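Local coordinates for holo-[acyl-carrier-protein] synthase (Thermotoga maritima, PDB 5XUM), which belongs to the 4'-phosphopantetheinyl transferase superfamily as an AcpS-type member, a mixed alpha/beta protein that assembles here from three copies of the chain, at residues D8-E13 with G44-K49; F88-V93 with K111-V116; L107-G112 with E138-L143. All coordinates share one frame; numbering follows the deposited sequence.

Contact 1 (D8-E13 with G44-K49); sequences DVLEVE and GRFALK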
loop_
_atom_site.group_PDB
_atom_site.type_symbol
_atom_site.label_atom_id
_atom_site.label_comp_id
_atom_site.label_asym_id
_atom_site.label_seq_id
_atom_site.Cartn_x
_atom_site.Cartn_y
_atom_site.Cartn_z
ATOM N N ASP A 8 -10.646 -5.589 4.150
ATOM C CA ASP A 8 -11.875 -6.248 4.598
ATOM C C ASP A 8 -12.601 -5.426 5.651
ATOM O O ASP A 8 -11.975 -4.891 6.563
ATOM C CB ASP A 8 -11.608 -7.659 5.133
ATOM C CG ASP A 8 -12.869 -8.517 5.161
ATOM O OD1 ASP A 8 -13.227 -9.036 6.243
ATOM O OD2 ASP A 8 -13.510 -8.671 4.099
ATOM N N VAL A 9 -13.921 -5.335 5.511
ATOM C CA VAL A 9 -14.769 -4.640 6.480
ATOM C C VAL A 9 -15.848 -5.593 7.011
ATOM O O VAL A 9 -16.472 -6.322 6.240
ATOM C CB VAL A 9 -15.381 -3.339 5.883
ATOM C CG1 VAL A 9 -16.312 -3.632 4.713
ATOM C CG2 VAL A 9 -16.093 -2.512 6.952
ATOM N N LEU A 10 -16.043 -5.605 8.328
ATOM C CA LEU A 10 -17.120 -6.393 8.926
ATOM C C LEU A 10 -17.670 -5.764 10.199
ATOM O O LEU A 10 -16.926 -5.163 10.983
ATOM C CB LEU A 10 -16.695 -7.854 9.162
ATOM C CG LEU A 10 -15.396 -8.204 9.890
ATOM C CD1 LEU A 10 -15.570 -8.083 11.394
ATOM C CD2 LEU A 10 -14.962 -9.619 9.535
ATOM N N GLU A 11 -18.980 -5.901 10.388
ATOM C CA GLU A 11 -19.643 -5.426 11.596
ATOM C C GLU A 11 -19.335 -6.397 12.732
ATOM O O GLU A 11 -19.677 -7.581 12.654
ATOM C CB GLU A 11 -21.154 -5.301 11.368
ATOM C CG GLU A 11 -21.877 -4.431 12.392
ATOM C CD GLU A 11 -23.258 -3.982 11.937
ATOM O OE1 GLU A 11 -23.824 -4.592 11.002
ATOM O OE2 GLU A 11 -23.786 -3.010 12.520
ATOM N N VAL A 12 -18.674 -5.888 13.771
ATOM C CA VAL A 12 -18.226 -6.699 14.908
ATOM C C VAL A 12 -19.380 -7.463 15.564
ATOM O O VAL A 12 -19.269 -8.669 15.804
ATOM C CB VAL A 12 -17.482 -5.842 15.964
ATOM C CG1 VAL A 12 -17.243 -6.628 17.249
ATOM C CG2 VAL A 12 -16.163 -5.327 15.403
ATOM N N GLU A 13 -20.484 -6.758 15.823
ATOM C CA GLU A 13 -21.643 -7.316 16.531
ATOM C C GLU A 13 -22.244 -8.554 15.859
ATOM O O GLU A 13 -22.782 -9.429 16.540
ATOM C CB GLU A 13 -22.725 -6.247 16.718
ATOM C CG GLU A 13 -23.704 -6.536 17.850
ATOM C CD GLU A 13 -24.894 -5.593 17.859
ATOM O OE1 GLU A 13 -25.134 -4.954 18.907
ATOM O OE2 GLU A 13 -25.587 -5.489 16.823
ATOM N N GLY A 44 -11.687 -9.083 14.357
ATOM C CA GLY A 44 -10.430 -8.569 13.823
ATOM C C GLY A 44 -9.599 -9.618 13.099
ATOM O O GLY A 44 -9.050 -9.348 12.029
ATOM N N ARG A 45 -9.509 -10.812 13.682
ATOM C CA ARG A 45 -8.757 -11.914 13.079
ATOM C C ARG A 45 -9.424 -12.454 11.819
ATOM O O ARG A 45 -8.737 -12.836 10.872
ATOM C CB ARG A 45 -8.504 -13.042 14.089
ATOM C CG ARG A 45 -7.107 -13.035 14.696
ATOM C CD ARG A 45 -6.780 -11.707 15.359
ATOM N NE ARG A 45 -5.374 -11.596 15.734
ATOM C CZ ARG A 45 -4.806 -10.480 16.181
ATOM N NH1 ARG A 45 -5.517 -9.365 16.309
ATOM N NH2 ARG A 45 -3.518 -10.476 16.501
ATOM N N PHE A 46 -10.755 -12.477 11.811
ATOM C CA PHE A 46 -11.507 -12.855 10.617
ATOM C C PHE A 46 -11.236 -11.866 9.486
ATOM O O PHE A 46 -10.984 -12.273 8.348
ATOM C CB PHE A 46 -13.010 -12.925 10.908
ATOM C CG PHE A 46 -13.780 -13.754 9.916
ATOM C CD1 PHE A 46 -14.237 -13.200 8.724
ATOM C CD2 PHE A 46 -14.042 -15.094 10.170
ATOM C CE1 PHE A 46 -14.940 -13.967 7.806
ATOM C CE2 PHE A 46 -14.747 -15.867 9.259
ATOM C CZ PHE A 46 -15.195 -15.301 8.075
ATOM N N ALA A 47 -11.282 -10.574 9.813
ATOM C CA ALA A 47 -11.040 -9.507 8.845
ATOM C C ALA A 47 -9.613 -9.546 8.287
ATOM O O ALA A 47 -9.416 -9.377 7.088
ATOM C CB ALA A 47 -11.346 -8.145 9.459
ATOM N N LEU A 48 -8.631 -9.772 9.159
ATOM C CA LEU A 48 -7.228 -9.880 8.742
ATOM C C LEU A 48 -6.979 -11.062 7.804
ATOM O O LEU A 48 -6.262 -10.929 6.808
ATOM C CB LEU A 48 -6.296 -9.951 9.960
ATOM C CG LEU A 48 -5.994 -8.624 10.665
ATOM C CD1 LEU A 48 -5.488 -8.855 12.083
ATOM C CD2 LEU A 48 -5.003 -7.789 9.861
ATOM N N LYS A 49 -7.582 -12.206 8.125
ATOM C CA LYS A 49 -7.462 -13.417 7.303
ATOM C C LYS A 49 -8.116 -13.244 5.937
ATOM O O LYS A 49 -7.551 -13.655 4.923
ATOM C CB LYS A 49 -8.053 -14.630 8.026
ATOM C CG LYS A 49 -7.209 -15.132 9.186
ATOM C CD LYS A 49 -8.028 -16.020 10.101
ATOM C CE LYS A 49 -7.409 -16.119 11.485
ATOM N NZ LYS A 49 -6.321 -17.131 11.533
#
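Asp8 and Leu10 of strand 2-11 pack on Phe46 and Ala47 of helix 38-56, a buried helix-on-sheet contact on the outermost strand, within this chain, of an antiparallel sheet. The segment axes run close to antiparallel, at 154°, and approach to 7.7 Å. Ala47 CB lies 3.9 Å from Leu10 CD2. The same methyl group of Leu10 reaches the Phe46 ring, with CD2 3.7 Å from CD1. The two side chains cross at about a right angle, and the methyl meets the ring obliquely. Leu10 CG sits between the backbone N and the carbonyl carbon (chi1 51°), which sets it 4.1 Å from Ala47 CB.

Asp8, two residues earlier, points to the same side of the strand. Its CB rests 3.4 Å from Ala47 O. Its OD1 comes 3.4 Å from Ala47 CA, a van der Waals approach to the helix backbone. The other oxygen, OD2, has its partners outside the two segments: a salt bridge to Lys54 and hydrogen bonds to Ser96 OG of the second subunit and to a bound glycerol.

The strand faces the helix with one side. On the other, Val9 packs on Phe100 of the second subunit, whose Ser96 OG also bonds to Val9 N. The glycerol, probably from the crystallisation liquor, binds beside this subunit interface, a position consistent with the interfacial active sites of trimeric AcpS-type proteins.

Contact 2 (F88-V93 with K111-V116); sequences FNYAHV and KGDIIV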
loop_
_atom_site.group_PDB
_atom_site.type_symbol
_atom_site.label_atom_id
_atom_site.label_comp_id
_atom_site.label_asym_id
_atom_site.label_seq_id
_atom_site.Cartn_x
_atom_site.Cartn_y
_atom_site.Cartn_z
ATOM N N PHE A 88 6.406 -13.658 -1.461
ATOM C CA PHE A 88 6.475 -12.383 -0.752
ATOM C C PHE A 88 7.240 -12.607 0.551
ATOM O O PHE A 88 7.075 -13.642 1.199
ATOM C CB PHE A 88 5.071 -11.809 -0.483
ATOM C CG PHE A 88 4.179 -12.714 0.329
ATOM C CD1 PHE A 88 3.356 -13.646 -0.297
ATOM C CD2 PHE A 88 4.156 -12.631 1.718
ATOM C CE1 PHE A 88 2.539 -14.485 0.447
ATOM C CE2 PHE A 88 3.344 -13.471 2.470
ATOM C CZ PHE A 88 2.532 -14.397 1.833
ATOM N N ASN A 89 8.101 -11.665 0.920
ATOM C CA ASN A 89 8.819 -11.783 2.187
ATOM C C ASN A 89 8.407 -10.736 3.217
ATOM O O ASN A 89 8.858 -10.768 4.362
ATOM C CB ASN A 89 10.344 -11.841 1.990
ATOM C CG ASN A 89 10.897 -10.653 1.221
ATOM O OD1 ASN A 89 10.158 -9.867 0.625
ATOM N ND2 ASN A 89 12.220 -10.524 1.231
ATOM N N TYR A 90 7.532 -9.823 2.805
ATOM C CA TYR A 90 6.987 -8.828 3.716
ATOM C C TYR A 90 5.468 -8.782 3.655
ATOM O O TYR A 90 4.875 -8.756 2.574
ATOM C CB TYR A 90 7.597 -7.443 3.457
ATOM C CG TYR A 90 8.940 -7.263 4.123
ATOM C CD1 TYR A 90 9.048 -6.609 5.350
ATOM C CD2 TYR A 90 10.102 -7.767 3.540
ATOM C CE1 TYR A 90 10.274 -6.454 5.972
ATOM C CE2 TYR A 90 11.333 -7.616 4.154
ATOM C CZ TYR A 90 11.413 -6.964 5.367
ATOM O OH TYR A 90 12.637 -6.817 5.974
ATOM N N ALA A 91 4.853 -8.806 4.832
ATOM C CA ALA A 91 3.423 -8.586 4.964
ATOM C C ALA A 91 3.227 -7.394 5.884
ATOM O O ALA A 91 3.519 -7.460 7.078
ATOM C CB ALA A 91 2.733 -9.820 5.523
ATOM N N HIS A 92 2.768 -6.293 5.305
ATOM C CA HIS A 92 2.478 -5.093 6.063
ATOM C C HIS A 92 1.012 -5.092 6.362
ATOM O O HIS A 92 0.175 -5.039 5.452
ATOM C CB HIS A 92 2.902 -3.860 5.275
ATOM C CG HIS A 92 4.363 -3.865 4.889
ATOM N ND1 HIS A 92 5.345 -3.563 5.762
ATOM C CD2 HIS A 92 4.991 -4.162 3.678
ATOM C CE1 HIS A 92 6.538 -3.654 5.142
ATOM N NE2 HIS A 92 6.319 -4.021 3.868
ATOM N N VAL A 93 0.686 -5.187 7.647
ATOM C CA VAL A 93 -0.698 -5.371 8.069
ATOM C C VAL A 93 -1.137 -4.305 9.075
ATOM O O VAL A 93 -0.325 -3.772 9.836
ATOM C CB VAL A 93 -0.974 -6.806 8.610
ATOM C CG1 VAL A 93 -0.501 -7.866 7.619
ATOM C CG2 VAL A 93 -0.325 -7.028 9.966
ATOM N N LYS A 111 13.960 -7.217 -2.434
ATOM C CA LYS A 111 15.243 -7.828 -2.762
ATOM C C LYS A 111 15.964 -8.132 -1.451
ATOM O O LYS A 111 16.097 -7.254 -0.595
ATOM C CB LYS A 111 16.070 -6.878 -3.639
ATOM C CG LYS A 111 17.492 -7.337 -3.945
ATOM C CD LYS A 111 18.277 -6.233 -4.644
ATOM C CE LYS A 111 19.767 -6.539 -4.712
ATOM N NZ LYS A 111 20.095 -7.604 -5.701
ATOM N N GLY A 112 16.395 -9.381 -1.288
ATOM C CA GLY A 112 17.113 -9.807 -0.090
ATOM C C GLY A 112 16.228 -9.910 1.135
ATOM O O GLY A 112 15.077 -10.352 1.041
ATOM N N ASP A 113 16.774 -9.497 2.282
ATOM C CA ASP A 113 16.073 -9.525 3.578
ATOM C C ASP A 113 15.656 -10.928 4.022
ATOM O O ASP A 113 14.686 -11.101 4.765
ATOM C CB ASP A 113 14.875 -8.557 3.595
ATOM C CG ASP A 113 15.207 -7.223 4.242
ATOM O OD1 ASP A 113 15.811 -7.218 5.336
ATOM O OD2 ASP A 113 14.842 -6.175 3.666
ATOM N N ILE A 114 16.405 -11.923 3.556
ATOM C CA ILE A 114 16.242 -13.303 3.983
ATOM C C ILE A 114 17.568 -13.729 4.614
ATOM O O ILE A 114 18.601 -13.751 3.944
ATOM C CB ILE A 114 15.850 -14.215 2.799
ATOM C CG1 ILE A 114 14.458 -13.830 2.276
ATOM C CG2 ILE A 114 15.873 -15.682 3.206
ATOM C CD1 ILE A 114 14.267 -14.069 0.796
ATOM N N ILE A 115 17.533 -14.036 5.909
ATOM C CA ILE A 115 18.746 -14.338 6.670
ATOM C C ILE A 115 18.880 -15.840 6.900
ATOM O O ILE A 115 17.957 -16.486 7.402
ATOM C CB ILE A 115 18.797 -13.576 8.021
ATOM C CG1 ILE A 115 18.403 -12.095 7.853
ATOM C CG2 ILE A 115 20.165 -13.728 8.687
ATOM C CD1 ILE A 115 19.298 -11.274 6.940
ATOM N N VAL A 116 20.037 -16.380 6.517
ATOM C CA VAL A 116 20.323 -17.813 6.604
ATOM C C VAL A 116 21.697 -18.045 7.239
ATOM O O VAL A 116 22.675 -17.390 6.875
ATOM C CB VAL A 116 20.282 -18.481 5.206
ATOM C CG1 VAL A 116 20.713 -19.939 5.283
ATOM C CG2 VAL A 116 18.893 -18.379 4.589
#
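Asn89 and Tyr90 meet Gly112, Asp113 and Ile114 where the start of strand 90-97 faces the turn that leads into strand 114-117. The contact is small, buried and mostly polar, yet its close polar pairs are not hydrogen bonds.

The first polar approach is Asn89 ND2 to Gly112 O, at 2.9 Å. The angle is poor for a hydrogen bond. The amide has a better partner in Arg110, whose backbone N donates to Asn89 OD1.

The second is Tyr90 against Asp113. Tyr90 OH stands 3.1 Å from Asp113 CG and 3.3 Å from each of Asp113 OD1 and OD2. The hydroxyl therefore sits against the middle of the carboxylate and favours neither oxygen. The two side chains cross at about a right angle, with ring and carboxylate planes 68° apart. Asp113 CB lies at the ring edge, near its plane, 3.7 Å from Tyr90 CE2. Arg110 makes a cation-pi contact with the Tyr90 ring. It also forms a long, weak ion pair with Asp113, as does Arg161.

Van der Waals packing is slight: Ile114 CD1 lies 4.1 Å from the amide nitrogen ND2 of Asn89. The Ile114 side chain also touches Thr141.

In the backbone, Gly112 and Asp113 both have positive phi, which helps turn the chain into strand 114-117. Asn89 and Tyr90 both face Glu108 on strand 100-108. This is a classic beta bulge, set where the sheet of strands 2-11, 100-108 and 90-97 meets the sheet containing strand 114-117.

Contact 3 (L107-G112 with E138-L143); sequences LEKRKG and EIETSL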
loop_
_atom_site.group_PDB
_atom_site.type_symbol
_atom_site.label_atom_id
_atom_site.label_comp_id
_atom_site.label_asym_id
_atom_site.label_seq_id
_atom_site.Cartn_x
_atom_site.Cartn_y
_atom_site.Cartn_z
ATOM N N LEU A 107 1.099 -7.065 0.669
ATOM C CA LEU A 107 2.170 -8.040 0.489
ATOM C C LEU A 107 3.258 -7.473 -0.420
ATOM O O LEU A 107 2.970 -6.911 -1.479
ATOM C CB LEU A 107 1.622 -9.369 -0.049
ATOM C CG LEU A 107 0.519 -10.053 0.777
ATOM C CD1 LEU A 107 0.047 -11.325 0.093
ATOM C CD2 LEU A 107 0.968 -10.355 2.201
ATOM N N GLU A 108 4.505 -7.618 0.014
ATOM C CA GLU A 108 5.648 -7.015 -0.666
ATOM C C GLU A 108 6.764 -8.041 -0.857
ATOM O O GLU A 108 7.017 -8.869 0.021
ATOM C CB GLU A 108 6.165 -5.817 0.147
ATOM C CG GLU A 108 7.371 -5.091 -0.444
ATOM C CD GLU A 108 7.948 -4.029 0.480
ATOM O OE1 GLU A 108 8.005 -4.249 1.712
ATOM O OE2 GLU A 108 8.365 -2.968 -0.032
ATOM N N LYS A 109 7.412 -7.985 -2.017
ATOM C CA LYS A 109 8.644 -8.730 -2.242
ATOM C C LYS A 109 9.807 -7.744 -2.296
ATOM O O LYS A 109 9.918 -6.944 -3.229
ATOM C CB LYS A 109 8.561 -9.582 -3.519
ATOM C CG LYS A 109 9.885 -10.179 -4.006
ATOM C CD LYS A 109 10.531 -11.095 -2.976
ATOM C CE LYS A 109 11.888 -11.591 -3.452
ATOM N NZ LYS A 109 12.706 -12.093 -2.317
ATOM N N ARG A 110 10.652 -7.791 -1.272
ATOM C CA ARG A 110 11.870 -6.994 -1.246
ATOM C C ARG A 110 13.039 -7.844 -1.707
ATOM O O ARG A 110 13.100 -9.040 -1.411
ATOM C CB ARG A 110 12.168 -6.486 0.161
ATOM C CG ARG A 110 11.248 -5.393 0.672
ATOM C CD ARG A 110 11.848 -4.791 1.930
ATOM N NE ARG A 110 10.873 -4.062 2.735
ATOM C CZ ARG A 110 11.103 -3.627 3.970
ATOM N NH1 ARG A 110 12.276 -3.856 4.549
ATOM N NH2 ARG A 110 10.160 -2.970 4.630
ATOM N N LYS A 111 13.960 -7.217 -2.434
ATOM C CA LYS A 111 15.243 -7.828 -2.762
ATOM C C LYS A 111 15.964 -8.132 -1.451
ATOM O O LYS A 111 16.097 -7.254 -0.595
ATOM C CB LYS A 111 16.070 -6.878 -3.639
ATOM C CG LYS A 111 17.492 -7.337 -3.945
ATOM C CD LYS A 111 18.277 -6.233 -4.644
ATOM C CE LYS A 111 19.767 -6.539 -4.712
ATOM N NZ LYS A 111 20.095 -7.604 -5.701
ATOM N N GLY A 112 16.395 -9.381 -1.288
ATOM C CA GLY A 112 17.113 -9.807 -0.090
ATOM C C GLY A 112 16.228 -9.910 1.135
ATOM O O GLY A 112 15.077 -10.352 1.041
ATOM N N GLU A 138 22.827 -12.807 4.435
ATOM C CA GLU A 138 21.669 -12.275 3.722
ATOM C C GLU A 138 21.703 -12.759 2.278
ATOM O O GLU A 138 22.684 -12.542 1.563
ATOM C CB GLU A 138 21.628 -10.741 3.778
ATOM C CG GLU A 138 20.327 -10.145 3.246
ATOM C CD GLU A 138 20.349 -8.629 3.121
ATOM O OE1 GLU A 138 19.382 -8.073 2.558
ATOM O OE2 GLU A 138 21.320 -7.985 3.578
ATOM N N ILE A 139 20.632 -13.429 1.861
ATOM C CA ILE A 139 20.532 -13.966 0.505
ATOM C C ILE A 139 19.316 -13.406 -0.230
ATOM O O ILE A 139 18.354 -12.949 0.396
ATOM C CB ILE A 139 20.479 -15.518 0.492
ATOM C CG1 ILE A 139 19.245 -16.038 1.249
ATOM C CG2 ILE A 139 21.771 -16.111 1.056
ATOM C CD1 ILE A 139 18.858 -17.462 0.911
ATOM N N GLU A 140 19.378 -13.425 -1.558
ATOM C CA GLU A 140 18.204 -13.185 -2.382
ATOM C C GLU A 140 17.714 -14.517 -2.934
ATOM O O GLU A 140 18.481 -15.268 -3.538
ATOM C CB GLU A 140 18.504 -12.188 -3.513
ATOM C CG GLU A 140 17.473 -12.142 -4.645
ATOM C CD GLU A 140 16.052 -11.799 -4.197
ATOM O OE1 GLU A 140 15.849 -11.353 -3.049
ATOM O OE2 GLU A 140 15.120 -11.979 -5.010
ATOM N N THR A 141 16.440 -14.812 -2.696
ATOM C CA THR A 141 15.796 -16.000 -3.251
ATOM C C THR A 141 14.297 -15.774 -3.445
ATOM O O THR A 141 13.673 -15.001 -2.710
ATOM C CB THR A 141 16.053 -17.269 -2.398
ATOM O OG1 THR A 141 15.371 -18.385 -2.979
ATOM C CG2 THR A 141 15.576 -17.091 -0.958
ATOM N N SER A 142 13.736 -16.446 -4.448
ATOM C CA SER A 142 12.300 -16.417 -4.703
ATOM C C SER A 142 11.631 -17.692 -4.189
ATOM O O SER A 142 10.461 -17.944 -4.475
ATOM C CB SER A 142 12.024 -16.236 -6.197
ATOM O OG SER A 142 12.515 -14.988 -6.654
ATOM N N LEU A 143 12.378 -18.494 -3.433
ATOM C CA LEU A 143 11.829 -19.705 -2.834
ATOM C C LEU A 143 10.909 -19.354 -1.668
ATOM O O LEU A 143 11.277 -18.544 -0.814
ATOM C CB LEU A 143 12.942 -20.654 -2.369
ATOM C CG LEU A 143 13.792 -21.355 -3.437
ATOM C CD1 LEU A 143 14.927 -22.134 -2.786
ATOM C CD2 LEU A 143 12.949 -22.269 -4.318
#
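The connection between strands 100-108 and 114-117 is pinned to strand 137-140 and the ST turn after it, with Lys109 and Gly112 meeting Glu140 and Thr141. Glu140 OE1 takes two donors. Gly112 N gives a short, nearly straight bond of 2.7 Å (N-H...O 171°), arriving on the anti side, somewhat out of the carboxylate plane. Lys109 NZ adds a salt bridge to the same oxygen, a weak bond at 3.3 Å. Lys109 and Glu140 reach toward each other tip to tip. Both chains bend at chi2; in Glu140 (58°) this turns CD back toward the connection.

Lys109 NZ also bonds to Thr141 O at 3.1 Å, and more weakly to Arg110 O. The ammonium thus bridges two backbone carbonyls and one carboxylate; the carboxylate would probably offset part of its charge. Gly112 CA makes a CA-H...O contact with Ile139 O at 3.4 Å. Glu138 OE1 lies 3.9 Å from this CA and accepts from Asp113 N. Thr141 OG1 accepts from Leu143 N at 3.0 Å, closing the ST turn.

The guanidinium end of Arg110 leads off from this group. Its NE bridges to Glu108 OE1 at 3.1 Å, while its NH2 bonds to Ile2 O of the third subunit. Ile139 and Thr141 pack on Ile114 of strand 114-117, and Glu140 touches Glu128 of strand 128-132, on the other flank of strand 137-140.

Contact 1 comes first along the chain and closes before the other two begin. It lies across the chain's centre from them, with its centre about 25 Å from that of contact 2 and 29 Å from that of contact 3. All three reach the antiparallel sheet of strands 2-11, 100-108 and 90-97. Contacts 2 and 3 have centres only about 6 Å apart and share Lys111 and Gly112. His92 NE2 and Glu108 OE1, 2.7 Å apart, join them. Together they connect this sheet to the one containing strands 114-117 and 137-140. Contact 1 borders the second subunit, whereas contacts 2 and 3 touch the third, so the sheet carries a subunit interface toward each end.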